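Local structure of succinate-semialdehyde dehydrogenase (Streptococcus pyogenes MGAS1882, 4OGD) at residues Gln120-Asn132 with Val194-Gly207. The protein probably oxidises succinic semialdehyde to succinate with NADP+ as cofactor, as a member of the aldehyde dehydrogenase family. Numbering follows the deposited sequence.
Sequences QSTGVILAVEPWN and VIADKRVVGVCLTG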
loop_
_atom_site.group_PDB
_atom_site.type_symbol
_atom_site.label_atom_id
_atom_site.label_comp_id
_atom_site.label_asym_id
_atom_site.label_seq_id
_atom_site.Cartn_x
_atom_site.Cartn_y
_atom_site.Cartn_z
ATOM N N GLN A 120 2.297 10.317 11.566
ATOM C CA GLN A 120 1.534 10.046 12.773
ATOM C C GLN A 120 1.052 8.610 12.837
ATOM O O GLN A 120 0.904 7.944 11.803
ATOM C CB GLN A 120 0.340 11.007 12.851
ATOM C CG GLN A 120 0.761 12.472 12.932
ATOM C CD GLN A 120 -0.410 13.398 13.110
ATOM O OE1 GLN A 120 -1.353 13.369 12.327
ATOM N NE2 GLN A 120 -0.370 14.214 14.160
ATOM N N SER A 121 0.813 8.124 14.051
ATOM C CA SER A 121 0.205 6.809 14.216
ATOM C C SER A 121 -1.213 6.814 13.669
ATOM O O SER A 121 -1.835 7.874 13.520
ATOM C CB SER A 121 0.177 6.410 15.690
ATOM O OG SER A 121 -0.618 7.330 16.426
ATOM N N THR A 122 -1.720 5.624 13.375
ATOM C CA THR A 122 -3.064 5.475 12.839
ATOM C C THR A 122 -3.987 4.610 13.685
ATOM O O THR A 122 -5.192 4.848 13.711
ATOM C CB THR A 122 -3.031 4.941 11.398
ATOM O OG1 THR A 122 -2.206 3.769 11.333
ATOM C CG2 THR A 122 -2.455 5.995 10.471
ATOM N N GLY A 123 -3.440 3.621 14.384
ATOM C CA GLY A 123 -4.282 2.731 15.166
ATOM C C GLY A 123 -3.703 1.355 15.414
ATOM O O GLY A 123 -2.487 1.195 15.483
ATOM N N VAL A 124 -4.576 0.359 15.552
ATOM C CA VAL A 124 -4.144 -1.009 15.846
ATOM C C VAL A 124 -3.802 -1.731 14.544
ATOM O O VAL A 124 -4.569 -1.691 13.577
ATOM C CB VAL A 124 -5.226 -1.795 16.611
ATOM C CG1 VAL A 124 -4.723 -3.195 16.981
ATOM C CG2 VAL A 124 -5.646 -1.023 17.858
ATOM N N ILE A 125 -2.641 -2.373 14.521
ATOM C CA ILE A 125 -2.193 -3.102 13.338
ATOM C C ILE A 125 -2.254 -4.601 13.603
ATOM O O ILE A 125 -1.745 -5.072 14.622
ATOM C CB ILE A 125 -0.748 -2.716 12.972
ATOM C CG1 ILE A 125 -0.648 -1.214 12.696
ATOM C CG2 ILE A 125 -0.255 -3.527 11.780
ATOM C CD1 ILE A 125 -1.545 -0.747 11.570
ATOM N N LEU A 126 -2.893 -5.346 12.702
ATOM C CA LEU A 126 -2.830 -6.804 12.732
ATOM C C LEU A 126 -1.626 -7.298 11.947
ATOM O O LEU A 126 -1.495 -7.019 10.750
ATOM C CB LEU A 126 -4.102 -7.425 12.144
ATOM C CG LEU A 126 -4.018 -8.931 11.891
ATOM C CD1 LEU A 126 -3.848 -9.727 13.184
ATOM C CD2 LEU A 126 -5.240 -9.429 11.122
ATOM N N ALA A 127 -0.754 -8.036 12.625
ATOM C CA ALA A 127 0.369 -8.689 11.973
ATOM C C ALA A 127 0.075 -10.175 11.870
ATOM O O ALA A 127 -0.294 -10.815 12.859
ATOM C CB ALA A 127 1.662 -8.445 12.757
ATOM N N VAL A 128 0.200 -10.716 10.661
ATOM C CA VAL A 128 0.034 -12.149 10.445
ATOM C C VAL A 128 1.399 -12.664 10.011
ATOM O O VAL A 128 1.900 -12.270 8.964
ATOM C CB VAL A 128 -1.022 -12.444 9.365
ATOM C CG1 VAL A 128 -1.200 -13.948 9.199
ATOM C CG2 VAL A 128 -2.346 -11.786 9.723
ATOM N N GLU A 129 2.014 -13.509 10.842
ATOM C CA GLU A 129 3.411 -13.903 10.659
ATOM C C GLU A 129 3.579 -15.420 10.589
ATOM O O GLU A 129 2.740 -16.168 11.105
ATOM C CB GLU A 129 4.280 -13.288 11.773
ATOM C CG GLU A 129 4.155 -11.758 11.882
ATOM C CD GLU A 129 4.512 -11.020 10.595
ATOM O OE1 GLU A 129 5.279 -11.570 9.776
ATOM O OE2 GLU A 129 4.025 -9.871 10.402
ATOM N N PRO A 130 4.650 -15.882 9.926
ATOM C CA PRO A 130 4.805 -17.302 9.607
ATOM C C PRO A 130 5.874 -18.004 10.440
ATOM O O PRO A 130 6.654 -17.361 11.151
ATOM C CB PRO A 130 5.243 -17.245 8.146
ATOM C CG PRO A 130 6.158 -16.055 8.120
ATOM C CD PRO A 130 5.589 -15.061 9.138
ATOM N N TRP A 131 5.921 -19.328 10.331
ATOM C CA TRP A 131 6.806 -20.144 11.167
ATOM C C TRP A 131 8.283 -20.161 10.778
ATOM O O TRP A 131 9.125 -20.591 11.576
ATOM C CB TRP A 131 6.293 -21.590 11.221
ATOM C CG TRP A 131 6.042 -22.162 9.858
ATOM C CD1 TRP A 131 4.843 -22.252 9.219
ATOM C CD2 TRP A 131 7.021 -22.700 8.956
ATOM N NE1 TRP A 131 5.009 -22.816 7.974
ATOM C CE2 TRP A 131 6.337 -23.103 7.791
ATOM C CE3 TRP A 131 8.408 -22.888 9.022
ATOM C CZ2 TRP A 131 6.995 -23.675 6.702
ATOM C CZ3 TRP A 131 9.058 -23.446 7.940
ATOM C CH2 TRP A 131 8.354 -23.834 6.793
ATOM N N ASN A 132 8.636 -19.728 9.571
ATOM C CA ASN A 132 10.019 -19.963 9.150
ATOM C C ASN A 132 11.075 -19.095 9.844
ATOM O O ASN A 132 12.211 -19.534 10.038
ATOM C CB ASN A 132 10.179 -20.006 7.618
ATOM C CG ASN A 132 9.895 -18.682 6.956
ATOM O OD1 ASN A 132 9.201 -17.827 7.509
ATOM N ND2 ASN A 132 10.446 -18.500 5.755
ATOM N N VAL A 194 -11.282 -9.526 13.162
ATOM C CA VAL A 194 -10.251 -8.548 13.501
ATOM C C VAL A 194 -10.064 -7.563 12.340
ATOM O O VAL A 194 -10.018 -6.352 12.538
ATOM C CB VAL A 194 -8.914 -9.229 13.896
ATOM C CG1 VAL A 194 -7.800 -8.197 14.057
ATOM C CG2 VAL A 194 -9.089 -10.015 15.201
ATOM N N ILE A 195 -10.006 -8.091 11.123
ATOM C CA ILE A 195 -9.792 -7.252 9.944
ATOM C C ILE A 195 -10.966 -6.298 9.715
ATOM O O ILE A 195 -10.780 -5.161 9.274
ATOM C CB ILE A 195 -9.525 -8.118 8.701
ATOM C CG1 ILE A 195 -8.247 -8.933 8.914
ATOM C CG2 ILE A 195 -9.373 -7.245 7.448
ATOM C CD1 ILE A 195 -7.895 -9.903 7.773
ATOM N N ALA A 196 -12.171 -6.748 10.050
ATOM C CA ALA A 196 -13.365 -5.932 9.865
ATOM C C ALA A 196 -13.605 -4.950 11.011
ATOM O O ALA A 196 -14.518 -4.133 10.950
ATOM C CB ALA A 196 -14.583 -6.826 9.679
ATOM N N ASP A 197 -12.798 -5.035 12.060
ATOM C CA ASP A 197 -13.024 -4.205 13.238
ATOM C C ASP A 197 -12.481 -2.809 12.978
ATOM O O ASP A 197 -11.352 -2.664 12.513
ATOM C CB ASP A 197 -12.327 -4.818 14.457
ATOM C CG ASP A 197 -12.729 -4.145 15.753
ATOM O OD1 ASP A 197 -12.198 -3.054 16.056
ATOM O OD2 ASP A 197 -13.590 -4.699 16.466
ATOM N N LYS A 198 -13.268 -1.779 13.280
ATOM C CA LYS A 198 -12.856 -0.416 12.954
ATOM C C LYS A 198 -11.666 0.092 13.769
ATOM O O LYS A 198 -11.061 1.100 13.415
ATOM C CB LYS A 198 -14.034 0.559 13.045
ATOM C CG LYS A 198 -14.577 0.760 14.434
ATOM C CD LYS A 198 -15.798 1.654 14.365
ATOM C CE LYS A 198 -16.237 2.119 15.735
ATOM N NZ LYS A 198 -17.335 3.117 15.595
ATOM N N ARG A 199 -11.325 -0.603 14.851
ATOM C CA ARG A 199 -10.161 -0.221 15.644
ATOM C C ARG A 199 -8.877 -0.663 14.954
ATOM O O ARG A 199 -7.802 -0.130 15.226
ATOM C CB ARG A 199 -10.249 -0.814 17.052
ATOM C CG ARG A 199 -11.353 -0.183 17.892
ATOM C CD ARG A 199 -11.687 -1.016 19.132
ATOM N NE ARG A 199 -12.312 -2.289 18.780
ATOM C CZ ARG A 199 -12.960 -3.074 19.638
ATOM N NH1 ARG A 199 -13.086 -2.714 20.912
ATOM N NH2 ARG A 199 -13.493 -4.220 19.221
ATOM N N VAL A 200 -9.005 -1.630 14.051
ATOM C CA VAL A 200 -7.870 -2.142 13.289
ATOM C C VAL A 200 -7.730 -1.376 11.971
ATOM O O VAL A 200 -8.695 -1.243 11.208
ATOM C CB VAL A 200 -8.002 -3.660 13.072
ATOM C CG1 VAL A 200 -6.910 -4.178 12.162
ATOM C CG2 VAL A 200 -7.968 -4.366 14.437
ATOM N N VAL A 201 -6.535 -0.846 11.720
ATOM C CA VAL A 201 -6.355 0.119 10.637
ATOM C C VAL A 201 -5.352 -0.308 9.574
ATOM O O VAL A 201 -5.018 0.464 8.672
ATOM C CB VAL A 201 -5.924 1.496 11.190
ATOM C CG1 VAL A 201 -6.941 1.989 12.219
ATOM C CG2 VAL A 201 -4.525 1.422 11.803
ATOM N N GLY A 202 -4.868 -1.537 9.675
ATOM C CA GLY A 202 -3.877 -2.016 8.733
ATOM C C GLY A 202 -3.553 -3.459 9.022
ATOM O O GLY A 202 -3.673 -3.920 10.160
ATOM N N VAL A 203 -3.151 -4.178 7.984
ATOM C CA VAL A 203 -2.738 -5.567 8.143
ATOM C C VAL A 203 -1.410 -5.779 7.426
ATOM O O VAL A 203 -1.285 -5.495 6.238
ATOM C CB VAL A 203 -3.781 -6.552 7.569
ATOM C CG1 VAL A 203 -3.356 -7.974 7.862
ATOM C CG2 VAL A 203 -5.176 -6.277 8.149
ATOM N N CYS A 204 -0.410 -6.273 8.149
ATOM C CA CYS A 204 0.843 -6.657 7.506
ATOM C C CYS A 204 0.980 -8.164 7.595
ATOM O O CYS A 204 0.839 -8.750 8.669
ATOM C CB CYS A 204 2.055 -5.950 8.137
ATOM S SG CYS A 204 2.158 -6.080 9.948
ATOM N N LEU A 205 1.242 -8.800 6.462
ATOM C CA LEU A 205 1.376 -10.244 6.446
ATOM C C LEU A 205 2.682 -10.671 5.817
ATOM O O LEU A 205 3.107 -10.127 4.799
ATOM C CB LEU A 205 0.211 -10.890 5.681
ATOM C CG LEU A 205 0.208 -12.421 5.575
ATOM C CD1 LEU A 205 -1.219 -12.940 5.605
ATOM C CD2 LEU A 205 0.917 -12.932 4.309
ATOM N N THR A 206 3.297 -11.667 6.439
ATOM C CA THR A 206 4.402 -12.395 5.846
ATOM C C THR A 206 3.992 -13.855 5.834
ATOM O O THR A 206 3.531 -14.385 6.844
ATOM C CB THR A 206 5.679 -12.219 6.672
ATOM O OG1 THR A 206 6.011 -10.824 6.718
ATOM C CG2 THR A 206 6.827 -12.972 6.022
ATOM N N GLY A 207 4.123 -14.506 4.687
ATOM C CA GLY A 207 3.728 -15.903 4.604
ATOM C C GLY A 207 3.548 -16.353 3.175
ATOM O O GLY A 207 4.267 -15.902 2.283
HETATM O O HOH W 1 -3.059 2.660 8.627
HETATM O O HOH W 2 4.571 -8.725 8.039
#
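Val124, Leu126 and Val128 pair in parallel with residues 199-206 through six backbone hydrogen bonds. The longest, Val124 N to Arg199 O (3.3 Å), opens the row; Thr206 N to Val128 O (2.9 Å) ends it. On the face carrying Leu126, apolar contacts dominate: Leu126 CD2 touches both Ile195 CG1 (3.8 Å) and Val203 CG1 (4.0 Å), reaching them because CG stands anti to the backbone N (chi1 169°), and Val128 CG1 meets Leu205 CD1. On the other face Cys204 SG rests against Ala127 CB (3.7 Å), while the side chains of Ile125 and Val201 cross at about a right angle, CD1 meeting CG2, above the bare CA of Gly202. Two waters bridge the segments beyond the ends of strand 124-128, one between Thr122 OG1, also hydrogen-bonded to Phe446 O, and Val201 O, the other between Glu129 OE2 and Thr206 OG1. Glu129 folds back at chi2 (-58°), bringing OE1 within 3.2 Å of Thr206 CB. Within the type I turn Asp197-Val200 after helix 188-196, Asp197 takes Arg199 NE and NH2 side-on in a salt bridge; Glu30 engages NH1. These are central strands of a Rossmann-type sheet: 152-155 flanks 124-128, 225-229 flanks 200-206, helix 136-148 packs on Ile125 and Glu129, and helix 22-41 touches Val124.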